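Local coordinates for protein tyrosinase (Burkholderia thailandensis, PDB 5ZRD) that probably hydroxylates monophenols to catechols and oxidises these to quinones at a paired copper centre, working efficiently at acidic pH, at residues A[66-71]-A[76-81]; A[267-272]-A[487-492]; A[447-452]-A[495-500]; A[456-461]-A[502-507]. All coordinates share one frame; numbering follows the deposited sequence.

Contact 1: A[66-71]-A[76-81]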
loop_
_atom_site.group_PDB
_atom_site.type_symbol
_atom_site.label_atom_id
_atom_site.label_comp_id
_atom_site.label_asym_id
_atom_site.label_seq_id
_atom_site.Cartn_x
_atom_site.Cartn_y
_atom_site.Cartn_z
ATOM N N PRO A 66 -4.561 4.451 1.857
ATOM C CA PRO A 66 -4.182 3.080 1.533
ATOM C C PRO A 66 -5.313 2.354 0.793
ATOM O O PRO A 66 -5.034 1.560 -0.094
ATOM C CB PRO A 66 -3.767 2.429 2.851
ATOM C CG PRO A 66 -3.663 3.579 3.854
ATOM C CD PRO A 66 -4.471 4.730 3.290
ATOM N N VAL A 67 -6.564 2.688 1.067
ATOM C CA VAL A 67 -7.696 2.112 0.295
ATOM C C VAL A 67 -7.682 2.657 -1.141
ATOM O O VAL A 67 -7.899 1.896 -2.096
ATOM C CB VAL A 67 -9.065 2.374 0.960
ATOM C CG1 VAL A 67 -10.213 1.908 0.102
ATOM C CG2 VAL A 67 -9.186 1.749 2.331
ATOM N N ASP A 68 -7.511 3.960 -1.310
ATOM C CA ASP A 68 -7.549 4.539 -2.681
ATOM C C ASP A 68 -6.579 3.866 -3.612
ATOM O O ASP A 68 -6.825 3.769 -4.834
ATOM C CB ASP A 68 -7.209 6.005 -2.663
ATOM C CG ASP A 68 -8.189 6.832 -1.859
ATOM O OD1 ASP A 68 -9.411 6.544 -1.892
ATOM O OD2 ASP A 68 -7.714 7.790 -1.212
ATOM N N ALA A 69 -5.482 3.377 -3.024
ATOM C CA ALA A 69 -4.370 2.804 -3.773
ATOM C C ALA A 69 -4.549 1.307 -4.037
ATOM O O ALA A 69 -3.742 0.743 -4.788
ATOM C CB ALA A 69 -3.094 3.043 -3.011
ATOM N N LEU A 70 -5.550 0.659 -3.446
ATOM C CA LEU A 70 -5.741 -0.804 -3.643
ATOM C C LEU A 70 -6.021 -1.153 -5.122
ATOM O O LEU A 70 -6.637 -0.377 -5.848
ATOM C CB LEU A 70 -6.909 -1.276 -2.770
ATOM C CG LEU A 70 -6.669 -1.240 -1.268
ATOM C CD1 LEU A 70 -7.995 -1.350 -0.516
ATOM C CD2 LEU A 70 -5.697 -2.344 -0.864
ATOM N N PRO A 71 -5.626 -2.371 -5.561
ATOM C CA PRO A 71 -6.011 -2.845 -6.881
ATOM C C PRO A 71 -7.513 -3.120 -6.965
ATOM O O PRO A 71 -8.172 -3.158 -5.939
ATOM C CB PRO A 71 -5.241 -4.151 -7.137
ATOM C CG PRO A 71 -4.661 -4.532 -5.803
ATOM C CD PRO A 71 -4.670 -3.287 -4.940
ATOM N N TYR A 76 -12.747 -1.044 -2.282
ATOM C CA TYR A 76 -14.088 -0.985 -1.836
ATOM C C TYR A 76 -14.417 0.487 -1.626
ATOM O O TYR A 76 -13.533 1.268 -1.296
ATOM C CB TYR A 76 -14.277 -1.798 -0.548
ATOM C CG TYR A 76 -13.495 -1.288 0.637
ATOM C CD1 TYR A 76 -13.963 -0.249 1.413
ATOM C CD2 TYR A 76 -12.307 -1.881 1.025
ATOM C CE1 TYR A 76 -13.259 0.217 2.517
ATOM C CE2 TYR A 76 -11.587 -1.429 2.129
ATOM C CZ TYR A 76 -12.059 -0.375 2.881
ATOM O OH TYR A 76 -11.364 0.082 3.973
ATOM N N PRO A 77 -15.673 0.851 -1.871
ATOM C CA PRO A 77 -16.114 2.230 -1.772
ATOM C C PRO A 77 -16.197 2.682 -0.314
ATOM O O PRO A 77 -16.478 1.871 0.528
ATOM C CB PRO A 77 -17.514 2.234 -2.395
ATOM C CG PRO A 77 -17.988 0.798 -2.240
ATOM C CD PRO A 77 -16.733 -0.041 -2.357
ATOM N N TYR A 78 -15.937 3.953 -0.049
ATOM C CA TYR A 78 -16.058 4.541 1.281
ATOM C C TYR A 78 -16.460 6.009 1.114
ATOM O O TYR A 78 -16.406 6.526 -0.005
ATOM C CB TYR A 78 -14.760 4.391 2.078
ATOM C CG TYR A 78 -13.616 5.254 1.602
ATOM C CD1 TYR A 78 -12.800 4.847 0.558
ATOM C CD2 TYR A 78 -13.327 6.459 2.214
ATOM C CE1 TYR A 78 -11.725 5.613 0.138
ATOM C CE2 TYR A 78 -12.268 7.249 1.793
ATOM C CZ TYR A 78 -11.459 6.827 0.751
ATOM O OH TYR A 78 -10.426 7.614 0.322
ATOM N N TRP A 79 -16.863 6.646 2.219
ATOM C CA TRP A 79 -17.317 8.048 2.175
ATOM C C TRP A 79 -16.469 8.910 3.107
ATOM O O TRP A 79 -16.375 8.613 4.325
ATOM C CB TRP A 79 -18.785 8.142 2.581
ATOM C CG TRP A 79 -19.404 9.486 2.413
ATOM C CD1 TRP A 79 -20.090 10.180 3.367
ATOM C CD2 TRP A 79 -19.459 10.278 1.214
ATOM N NE1 TRP A 79 -20.549 11.365 2.847
ATOM C CE2 TRP A 79 -20.176 11.450 1.526
ATOM C CE3 TRP A 79 -18.982 10.134 -0.090
ATOM C CZ2 TRP A 79 -20.436 12.443 0.570
ATOM C CZ3 TRP A 79 -19.239 11.118 -1.031
ATOM C CH2 TRP A 79 -19.954 12.258 -0.704
ATOM N N GLY A 80 -15.902 9.980 2.524
ATOM C CA GLY A 80 -15.027 10.904 3.235
ATOM C C GLY A 80 -15.804 12.012 3.903
ATOM O O GLY A 80 -15.226 12.935 4.481
ATOM N N GLY A 81 -17.119 12.006 3.737
ATOM C CA GLY A 81 -17.961 12.927 4.499
ATOM C C GLY A 81 -18.538 12.193 5.692
ATOM O O GLY A 81 -18.292 10.991 5.842
#
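In the tyrosinase central domain, two tyrosines of the loop that follows helix 65-68 clasp Val67 and Asp68. The apolar half rests on Val67, whose two methyls divide the work. CG1 sits over the face of the Tyr76 ring, 4.1 Å from its centroid and 13° off the ring normal, a CH-pi contact. Its placement anti to the backbone N (chi1 174°) also brings CG1 3.9 Å from Tyr78 CD1. The other methyl, CG2, lies alongside the phenol end, 3.6 Å from Tyr76 CZ, while Leu70 CD1 adds a looser touch on Tyr76 CE2. The polar half is a single bond: Tyr78 OH donates to Asp68 OD1 over 2.7 Å, meeting the carboxylate on its syn side and 22° out of its plane. A second bond, from Arg64 N, also holds this phenol oxygen. Tyr76 OH instead bonds the backbone O of Asp74 of a second subunit, and Val67 packs on that residue too, so the clasp belongs to a subunit interface. From here the loop runs on through copper ligand His85 to helix 90-108.

Contact 2: A[267-272]-A[487-492]. With CIT (citric acid), chain E.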
loop_
_atom_site.group_PDB
_atom_site.type_symbol
_atom_site.label_atom_id
_atom_site.label_comp_id
_atom_site.label_asym_id
_atom_site.label_seq_id
_atom_site.Cartn_x
_atom_site.Cartn_y
_atom_site.Cartn_z
ATOM N N PRO A 267 -44.034 -9.579 -0.044
ATOM C CA PRO A 267 -44.974 -9.108 -1.070
ATOM C C PRO A 267 -45.305 -7.615 -0.914
ATOM O O PRO A 267 -45.287 -7.091 0.178
ATOM C CB PRO A 267 -46.225 -9.987 -0.868
ATOM C CG PRO A 267 -46.144 -10.483 0.577
ATOM C CD PRO A 267 -44.676 -10.446 0.966
ATOM N N GLY A 268 -45.580 -6.940 -2.028
ATOM C CA GLY A 268 -45.828 -5.506 -2.007
ATOM C C GLY A 268 -44.542 -4.715 -2.135
ATOM O O GLY A 268 -43.455 -5.296 -2.352
ATOM N N LEU A 269 -44.669 -3.403 -1.948
ATOM C CA LEU A 269 -43.604 -2.450 -2.164
ATOM C C LEU A 269 -43.560 -1.511 -0.974
ATOM O O LEU A 269 -44.537 -0.819 -0.727
ATOM C CB LEU A 269 -43.889 -1.624 -3.426
ATOM C CG LEU A 269 -43.420 -2.246 -4.740
ATOM C CD1 LEU A 269 -43.650 -1.306 -5.916
ATOM C CD2 LEU A 269 -41.960 -2.634 -4.668
ATOM N N VAL A 270 -42.442 -1.467 -0.263
ATOM C CA VAL A 270 -42.262 -0.398 0.715
ATOM C C VAL A 270 -41.351 0.685 0.122
ATOM O O VAL A 270 -40.463 0.418 -0.680
ATOM C CB VAL A 270 -41.749 -0.911 2.070
ATOM C CG1 VAL A 270 -42.533 -2.116 2.548
ATOM C CG2 VAL A 270 -40.291 -1.225 2.044
ATOM N N THR A 271 -41.602 1.909 0.549
ATOM C CA THR A 271 -40.837 3.057 0.146
ATOM C C THR A 271 -40.226 3.713 1.387
ATOM O O THR A 271 -40.964 4.179 2.233
ATOM C CB THR A 271 -41.699 4.104 -0.567
ATOM O OG1 THR A 271 -42.199 3.480 -1.743
ATOM C CG2 THR A 271 -40.913 5.351 -0.926
ATOM N N PRO A 272 -38.897 3.780 1.457
ATOM C CA PRO A 272 -38.196 4.469 2.507
ATOM C C PRO A 272 -38.294 5.989 2.326
ATOM O O PRO A 272 -38.442 6.503 1.198
ATOM C CB PRO A 272 -36.739 4.019 2.375
ATOM C CG PRO A 272 -36.577 3.722 0.891
ATOM C CD PRO A 272 -37.965 3.410 0.388
ATOM N N HIS A 487 -37.331 -2.200 -7.980
ATOM C CA HIS A 487 -38.664 -2.742 -8.093
ATOM C C HIS A 487 -39.637 -1.648 -8.534
ATOM O O HIS A 487 -39.462 -0.482 -8.182
ATOM C CB HIS A 487 -39.164 -3.317 -6.773
ATOM C CG HIS A 487 -38.199 -4.221 -6.103
ATOM N ND1 HIS A 487 -38.175 -5.579 -6.348
ATOM C CD2 HIS A 487 -37.233 -3.973 -5.197
ATOM C CE1 HIS A 487 -37.235 -6.132 -5.589
ATOM N NE2 HIS A 487 -36.640 -5.159 -4.892
ATOM N N PHE A 488 -40.680 -2.053 -9.271
ATOM C CA PHE A 488 -41.687 -1.102 -9.749
ATOM C C PHE A 488 -43.045 -1.770 -9.647
ATOM O O PHE A 488 -43.160 -2.954 -9.913
ATOM C CB PHE A 488 -41.415 -0.631 -11.179
ATOM C CG PHE A 488 -40.070 0.022 -11.400
ATOM C CD1 PHE A 488 -39.897 1.386 -11.242
ATOM C CD2 PHE A 488 -38.978 -0.721 -11.791
ATOM C CE1 PHE A 488 -38.670 1.987 -11.465
ATOM C CE2 PHE A 488 -37.741 -0.123 -11.992
ATOM C CZ PHE A 488 -37.582 1.228 -11.816
ATOM N N PRO A 489 -44.050 -1.010 -9.209
ATOM C CA PRO A 489 -45.407 -1.525 -9.350
ATOM C C PRO A 489 -45.756 -1.684 -10.839
ATOM O O PRO A 489 -45.242 -0.955 -11.689
ATOM C CB PRO A 489 -46.284 -0.472 -8.657
ATOM C CG PRO A 489 -45.526 0.818 -8.902
ATOM C CD PRO A 489 -44.076 0.395 -8.790
ATOM N N LEU A 490 -46.618 -2.643 -11.118
ATOM C CA LEU A 490 -47.259 -2.827 -12.445
ATOM C C LEU A 490 -48.727 -2.362 -12.393
ATOM O O LEU A 490 -49.509 -2.665 -13.290
ATOM C CB LEU A 490 -47.142 -4.307 -12.836
ATOM C CG LEU A 490 -45.730 -4.762 -13.221
ATOM C CD1 LEU A 490 -45.564 -6.257 -13.059
ATOM C CD2 LEU A 490 -45.405 -4.351 -14.647
ATOM N N SER A 491 -49.080 -1.545 -11.398
ATOM C CA SER A 491 -50.447 -1.084 -11.164
ATOM C C SER A 491 -50.913 -0.097 -12.244
ATOM O O SER A 491 -52.070 0.248 -12.241
ATOM C CB SER A 491 -50.561 -0.448 -9.801
ATOM O OG SER A 491 -49.597 0.579 -9.675
ATOM N N ALA A 492 -50.023 0.437 -13.086
ATOM C CA ALA A 492 -50.496 1.256 -14.179
ATOM C C ALA A 492 -51.162 0.349 -15.225
ATOM O O ALA A 492 -51.858 0.863 -16.058
ATOM C CB ALA A 492 -49.384 2.077 -14.812
HETATM C C1 CIT E . -35.515 1.012 -2.588
HETATM O O1 CIT E . -34.838 0.192 -3.260
HETATM O O2 CIT E . -34.999 1.557 -1.604
HETATM C C2 CIT E . -36.963 1.410 -2.856
HETATM C C3 CIT E . -37.594 1.066 -4.222
HETATM O O7 CIT E . -38.946 0.714 -3.993
HETATM C C4 CIT E . -38.020 2.289 -5.010
HETATM C C5 CIT E . -39.073 2.979 -4.097
HETATM O O3 CIT E . -40.265 2.622 -3.925
HETATM O O4 CIT E . -38.680 3.947 -3.461
HETATM C C6 CIT E . -37.049 -0.223 -4.829
HETATM O O5 CIT E . -36.571 -0.331 -5.945
HETATM O O6 CIT E . -37.137 -1.247 -4.143
#
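Leu269, in the loop between helices 256-265 and 274-285, lays its two methyls against His487 and Pro489 at the edge of a three-stranded antiparallel sheet; the partner, strand 485-489, is an outermost strand of that sheet. The direct contact is wholly apolar. CD1 lies over the proline ring, toward its N-CD bond, 3.3 Å from Pro489 N and 3.4 Å from Pro489 CD, the latter closer than carbon atoms usually approach, while CD2 meets His487 CB at 3.6 Å. With CG set anti to the carbonyl carbon (chi1 -86°), the leucine fork spans from His487 to Pro489.

Polar interactions run through a bound citrate, probably from the crystallisation liquor, which bridges the two segments. Thr271 OG1 donates to one carboxylate oxygen, O3, over 3.0 Å, and on the strand side His487 N gives a nearly straight bond of 2.9 Å to O5, with an N-H...O angle of 173°. Ser275, Lys464 and Asn263 complete the grip on the anion, Lys464 probably offsetting part of its charge. The imidazole is held at both nitrogens, ND1 by Thr428 OG1 and NE2 by Ser260 O, so its rotation is fixed and the sheet is tied to helix 256-265. What the ring turns to the citrate is a carbon: His487 CD2 makes a short approach of 2.9 Å to O6 at the ring edge.

Contact 3: A[447-452]-A[495-500]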
loop_
_atom_site.group_PDB
_atom_site.type_symbol
_atom_site.label_atom_id
_atom_site.label_comp_id
_atom_site.label_asym_id
_atom_site.label_seq_id
_atom_site.Cartn_x
_atom_site.Cartn_y
_atom_site.Cartn_z
ATOM N N ALA A 447 -43.557 -0.322 -19.718
ATOM C CA ALA A 447 -44.066 -1.549 -20.346
ATOM C C ALA A 447 -44.820 -1.170 -21.638
ATOM O O ALA A 447 -45.672 -0.246 -21.661
ATOM C CB ALA A 447 -44.935 -2.317 -19.364
ATOM N N SER A 448 -44.484 -1.832 -22.729
ATOM C CA SER A 448 -45.259 -1.606 -23.943
ATOM C C SER A 448 -45.908 -2.921 -24.409
ATOM O O SER A 448 -45.291 -4.012 -24.335
ATOM C CB SER A 448 -44.429 -0.973 -25.017
ATOM O OG SER A 448 -43.408 -1.858 -25.411
ATOM N N VAL A 449 -47.178 -2.791 -24.822
ATOM C CA VAL A 449 -47.943 -3.903 -25.348
ATOM C C VAL A 449 -48.518 -3.516 -26.718
ATOM O O VAL A 449 -49.160 -2.484 -26.899
ATOM C CB VAL A 449 -49.008 -4.433 -24.361
ATOM C CG1 VAL A 449 -49.176 -3.582 -23.112
ATOM C CG2 VAL A 449 -50.344 -4.706 -25.026
ATOM N N THR A 450 -48.223 -4.387 -27.671
ATOM C CA THR A 450 -48.659 -4.314 -29.040
ATOM C C THR A 450 -49.856 -5.258 -29.209
ATOM O O THR A 450 -49.674 -6.464 -29.182
ATOM C CB THR A 450 -47.489 -4.701 -29.948
ATOM O OG1 THR A 450 -46.402 -3.850 -29.594
ATOM C CG2 THR A 450 -47.783 -4.557 -31.423
ATOM N N ASP A 451 -51.065 -4.701 -29.330
ATOM C CA ASP A 451 -52.296 -5.477 -29.637
ATOM C C ASP A 451 -52.226 -6.079 -31.076
ATOM O O ASP A 451 -51.162 -6.082 -31.713
ATOM C CB ASP A 451 -53.567 -4.602 -29.434
ATOM C CG ASP A 451 -53.710 -3.458 -30.506
ATOM O OD1 ASP A 451 -53.002 -3.437 -31.548
ATOM O OD2 ASP A 451 -54.543 -2.557 -30.300
ATOM N N ALA A 452 -53.349 -6.565 -31.593
ATOM C CA ALA A 452 -53.363 -7.320 -32.870
ATOM C C ALA A 452 -53.120 -6.399 -34.076
ATOM O O ALA A 452 -52.431 -6.795 -35.031
ATOM C CB ALA A 452 -54.676 -8.051 -33.007
ATOM N N ALA A 495 -54.401 -6.132 -15.568
ATOM C CA ALA A 495 -53.745 -7.304 -15.014
ATOM C C ALA A 495 -53.420 -8.305 -16.127
ATOM O O ALA A 495 -52.348 -8.914 -16.131
ATOM C CB ALA A 495 -54.615 -7.911 -13.963
ATOM N N ASP A 496 -54.341 -8.457 -17.067
ATOM C CA ASP A 496 -54.210 -9.429 -18.114
ATOM C C ASP A 496 -53.205 -9.006 -19.171
ATOM O O ASP A 496 -52.771 -9.820 -19.960
ATOM C CB ASP A 496 -55.572 -9.756 -18.722
ATOM C CG ASP A 496 -56.349 -8.504 -19.200
ATOM O OD1 ASP A 496 -56.794 -7.675 -18.351
ATOM O OD2 ASP A 496 -56.544 -8.372 -20.427
ATOM N N ASP A 497 -52.822 -7.739 -19.204
ATOM C CA ASP A 497 -51.807 -7.268 -20.140
ATOM C C ASP A 497 -50.352 -7.561 -19.713
ATOM O O ASP A 497 -49.438 -7.467 -20.542
ATOM C CB ASP A 497 -51.928 -5.764 -20.348
ATOM C CG ASP A 497 -52.935 -5.351 -21.447
ATOM O OD1 ASP A 497 -53.536 -6.179 -22.153
ATOM O OD2 ASP A 497 -53.077 -4.121 -21.590
ATOM N N VAL A 498 -50.115 -7.941 -18.452
ATOM C CA VAL A 498 -48.732 -8.146 -17.973
ATOM C C VAL A 498 -47.999 -9.163 -18.839
ATOM O O VAL A 498 -46.888 -8.872 -19.270
ATOM C CB VAL A 498 -48.663 -8.541 -16.490
ATOM C CG1 VAL A 498 -47.287 -9.063 -16.110
ATOM C CG2 VAL A 498 -49.031 -7.345 -15.620
ATOM N N PRO A 499 -48.610 -10.327 -19.123
ATOM C CA PRO A 499 -47.866 -11.303 -19.918
ATOM C C PRO A 499 -47.532 -10.843 -21.343
ATOM O O PRO A 499 -46.654 -11.403 -21.933
ATOM C CB PRO A 499 -48.757 -12.528 -20.012
ATOM C CG PRO A 499 -49.674 -12.371 -18.832
ATOM C CD PRO A 499 -49.900 -10.884 -18.717
ATOM N N LYS A 500 -48.186 -9.830 -21.869
ATOM C CA LYS A 500 -47.908 -9.408 -23.225
ATOM C C LYS A 500 -46.908 -8.242 -23.251
ATOM O O LYS A 500 -46.677 -7.659 -24.318
ATOM C CB LYS A 500 -49.183 -8.898 -23.889
ATOM C CG LYS A 500 -50.400 -9.796 -23.768
ATOM C CD LYS A 500 -51.570 -9.152 -24.460
ATOM C CE LYS A 500 -52.893 -9.840 -24.239
ATOM N NZ LYS A 500 -53.977 -8.833 -24.278
#
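Val449, near the end of strand 441-450, faces a short 3-10 segment at residues 495-500, and the two meet lightly. The apolar and van der Waals part centres on the valine. Its CB stands 4.0 Å from Lys500 O and 4.5 Å from Lys500 CB, and its CG1 comes within 4.2 Å of Asp497 OD2, so the hydrocarbon is bordered by a carbonyl and a carboxylate. The valine also packs on Tyr459 of the adjacent strand, which Asp497 touches as well.

The polar interactions stay within the 3-10 segment. Lys500 N donates to Asp497 O over 3.0 Å, the i to i+3 bond of a 3-10 helix. The side chains of the same two residues also pair in a long salt bridge, Lys500 NZ to Asp497 OD1 at 3.4 Å, whose hydrogen bond is weak.

The arrangement is that of a short 3-10 connection laid beside a beta hairpin, 441-450 with 456-466, just before the chain enters the sheet as strand 502-509.

Contact 4: A[456-461]-A[502-507]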
loop_
_atom_site.group_PDB
_atom_site.type_symbol
_atom_site.label_atom_id
_atom_site.label_comp_id
_atom_site.label_asym_id
_atom_site.label_seq_id
_atom_site.Cartn_x
_atom_site.Cartn_y
_atom_site.Cartn_z
ATOM N N THR A 456 -49.226 -0.036 -30.524
ATOM C CA THR A 456 -48.433 -0.113 -29.268
ATOM C C THR A 456 -48.972 0.886 -28.226
ATOM O O THR A 456 -49.087 2.073 -28.505
ATOM C CB THR A 456 -46.932 0.077 -29.549
ATOM O OG1 THR A 456 -46.538 -1.013 -30.380
ATOM C CG2 THR A 456 -46.049 0.066 -28.317
ATOM N N ARG A 457 -49.331 0.375 -27.041
ATOM C CA ARG A 457 -49.586 1.189 -25.828
ATOM C C ARG A 457 -48.346 1.160 -24.917
ATOM O O ARG A 457 -47.748 0.098 -24.704
ATOM C CB ARG A 457 -50.771 0.631 -25.039
ATOM C CG ARG A 457 -52.107 1.277 -25.348
ATOM C CD ARG A 457 -53.228 0.347 -24.921
ATOM N NE ARG A 457 -54.542 0.970 -25.013
ATOM C CZ ARG A 457 -55.228 1.129 -26.141
ATOM N NH1 ARG A 457 -54.755 0.657 -27.286
ATOM N NH2 ARG A 457 -56.380 1.776 -26.112
ATOM N N GLU A 458 -47.978 2.310 -24.358
ATOM C CA GLU A 458 -46.886 2.384 -23.376
ATOM C C GLU A 458 -47.400 2.648 -21.948
ATOM O O GLU A 458 -48.141 3.587 -21.699
ATOM C CB GLU A 458 -45.894 3.480 -23.724
ATOM C CG GLU A 458 -44.487 3.082 -23.339
ATOM C CD GLU A 458 -43.484 4.202 -23.505
ATOM O OE1 GLU A 458 -43.844 5.374 -23.123
ATOM O OE2 GLU A 458 -42.359 3.900 -24.022
ATOM N N TYR A 459 -46.961 1.838 -20.991
ATOM C CA TYR A 459 -47.307 2.112 -19.605
ATOM C C TYR A 459 -46.055 2.621 -18.870
ATOM O O TYR A 459 -44.983 2.007 -18.936
ATOM C CB TYR A 459 -47.952 0.867 -18.991
ATOM C CG TYR A 459 -49.272 0.497 -19.623
ATOM C CD1 TYR A 459 -50.457 1.028 -19.148
ATOM C CD2 TYR A 459 -49.327 -0.350 -20.718
ATOM C CE1 TYR A 459 -51.671 0.704 -19.726
ATOM C CE2 TYR A 459 -50.527 -0.662 -21.331
ATOM C CZ TYR A 459 -51.706 -0.142 -20.826
ATOM O OH TYR A 459 -52.901 -0.466 -21.400
ATOM N N TYR A 460 -46.191 3.763 -18.200
ATOM C CA TYR A 460 -45.121 4.305 -17.381
ATOM C C TYR A 460 -45.243 3.693 -15.991
ATOM O O TYR A 460 -46.247 3.897 -15.357
ATOM C CB TYR A 460 -45.146 5.839 -17.361
ATOM C CG TYR A 460 -44.076 6.429 -16.478
ATOM C CD1 TYR A 460 -42.769 5.968 -16.530
ATOM C CD2 TYR A 460 -44.394 7.387 -15.525
ATOM C CE1 TYR A 460 -41.800 6.466 -15.676
ATOM C CE2 TYR A 460 -43.431 7.920 -14.687
ATOM C CZ TYR A 460 -42.132 7.445 -14.748
ATOM O OH TYR A 460 -41.197 7.990 -13.913
ATOM N N LEU A 461 -44.246 2.920 -15.551
ATOM C CA LEU A 461 -44.349 2.185 -14.248
ATOM C C LEU A 461 -43.760 2.981 -13.074
ATOM O O LEU A 461 -44.028 2.653 -11.927
ATOM C CB LEU A 461 -43.604 0.872 -14.409
ATOM C CG LEU A 461 -44.042 0.017 -15.603
ATOM C CD1 LEU A 461 -43.284 -1.296 -15.628
ATOM C CD2 LEU A 461 -45.541 -0.240 -15.564
ATOM N N LYS A 502 -43.567 -5.847 -23.063
ATOM C CA LYS A 502 -42.130 -5.747 -23.293
ATOM C C LYS A 502 -41.639 -4.589 -22.427
ATOM O O LYS A 502 -42.159 -3.480 -22.516
ATOM C CB LYS A 502 -41.809 -5.582 -24.780
ATOM C CG LYS A 502 -42.125 -6.809 -25.644
ATOM C CD LYS A 502 -42.790 -6.474 -26.995
ATOM C CE LYS A 502 -44.291 -6.233 -26.914
ATOM N NZ LYS A 502 -44.688 -4.915 -27.480
ATOM N N PHE A 503 -40.738 -4.915 -21.511
ATOM C CA PHE A 503 -40.280 -3.966 -20.519
ATOM C C PHE A 503 -38.980 -3.309 -20.992
ATOM O O PHE A 503 -38.173 -3.926 -21.652
ATOM C CB PHE A 503 -40.073 -4.637 -19.156
ATOM C CG PHE A 503 -41.308 -5.268 -18.586
ATOM C CD1 PHE A 503 -42.358 -4.480 -18.146
ATOM C CD2 PHE A 503 -41.408 -6.648 -18.486
ATOM C CE1 PHE A 503 -43.494 -5.063 -17.627
ATOM C CE2 PHE A 503 -42.547 -7.234 -17.968
ATOM C CZ PHE A 503 -43.588 -6.439 -17.535
ATOM N N ARG A 504 -38.776 -2.065 -20.570
ATOM C CA ARG A 504 -37.490 -1.406 -20.745
ATOM C C ARG A 504 -37.272 -0.425 -19.584
ATOM O O ARG A 504 -38.223 0.029 -18.956
ATOM C CB ARG A 504 -37.461 -0.685 -22.100
ATOM C CG ARG A 504 -38.415 0.494 -22.149
ATOM C CD ARG A 504 -38.615 1.040 -23.549
ATOM N NE ARG A 504 -37.954 2.318 -23.666
ATOM C CZ ARG A 504 -38.541 3.487 -23.454
ATOM N NH1 ARG A 504 -37.797 4.573 -23.306
ATOM N NH2 ARG A 504 -39.858 3.558 -23.381
ATOM N N VAL A 505 -36.013 -0.069 -19.342
ATOM C CA VAL A 505 -35.687 0.986 -18.400
ATOM C C VAL A 505 -34.922 2.069 -19.164
ATOM O O VAL A 505 -34.039 1.765 -19.893
ATOM C CB VAL A 505 -34.842 0.475 -17.218
ATOM C CG1 VAL A 505 -35.605 -0.493 -16.346
ATOM C CG2 VAL A 505 -33.543 -0.154 -17.686
ATOM N N GLU A 506 -35.282 3.314 -18.947
ATOM C CA GLU A 506 -34.560 4.490 -19.420
ATOM C C GLU A 506 -33.669 4.945 -18.255
ATOM O O GLU A 506 -34.177 5.203 -17.156
ATOM C CB GLU A 506 -35.583 5.561 -19.833
ATOM C CG GLU A 506 -35.034 6.961 -20.087
ATOM C CD GLU A 506 -36.047 8.110 -20.110
ATOM O OE1 GLU A 506 -37.239 7.872 -19.767
ATOM O OE2 GLU A 506 -35.638 9.264 -20.447
ATOM N N PHE A 507 -32.356 4.983 -18.472
ATOM C CA PHE A 507 -31.438 5.616 -17.530
ATOM C C PHE A 507 -31.263 7.098 -17.860
ATOM O O PHE A 507 -31.096 7.477 -19.024
ATOM C CB PHE A 507 -30.076 4.939 -17.555
ATOM C CG PHE A 507 -30.095 3.563 -16.967
ATOM C CD1 PHE A 507 -30.354 2.466 -17.760
ATOM C CD2 PHE A 507 -29.875 3.374 -15.613
ATOM C CE1 PHE A 507 -30.373 1.197 -17.203
ATOM C CE2 PHE A 507 -29.887 2.103 -15.059
ATOM C CZ PHE A 507 -30.134 1.017 -15.857
#
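Leu461 and Phe503, joined within a mixed beta-sheet, and Glu458 and Arg504, joined by a salt bridge, link two strands that are not neighbours: strand 441-450 runs between 456-466 and 502-509 and is antiparallel to both. Backbones this far apart, with the nearest CA atoms, those of Glu458 and Lys502, 9.4 Å from each other, can meet only through side chains.

The tightly packed part is apolar, with Leu461 buried against the second, three-stranded sheet. Leu461 CD1 lies 4.2 Å from Phe503 CD1, the two side chains crossing at about a right angle. Leu427 of strand 426-430 packs on both residues, and Leu490 and Val534 add to the wall around the phenylalanine.

The polar side is looser, with Glu458 and Arg504 both partly exposed: one ion pair spans the intervening strand 441-450, whose Tyr446 touches Glu458. Arg504 leaves its backbone with CG between N and the carbonyl carbon (chi1 68°) and bends again at chi3, which carries the guanidinium over to the glutamate. Carboxylate and guanidinium lie 19° from coplanar. Asp292 has a double role: its carbonyl O accepts a bond from Arg504 NH1, while its carboxylate lies close to Glu458 OE1, a crowding of like charge that the arginine probably eases. The bridge itself is a single-point one rather than bidentate: Glu458 OE2 meets Arg504 NH2 alone, at 2.6 Å, near the guanidinium plane.

Contact 1 comes first along the chain and stands apart, its centre about 34 to 46 Å from the centres of the others, in the copper-binding central domain at a subunit interface. Contacts 2, 3 and 4 gather on one side of the chain's centre, their segments alternating in sequence so that the later part of the chain is interlaced. Contacts 3 and 4 have centres about 11 Å apart and share the mixed sheet, where Ser448 and Lys502 pair through their backbones. Contact 2 lies about 16 Å from contact 4 between centres, and Leu490, just past strand 485-489, packs on Phe503. Contact 2 joins this beta region to the loop between helices 256-265 and 274-285 of the central domain.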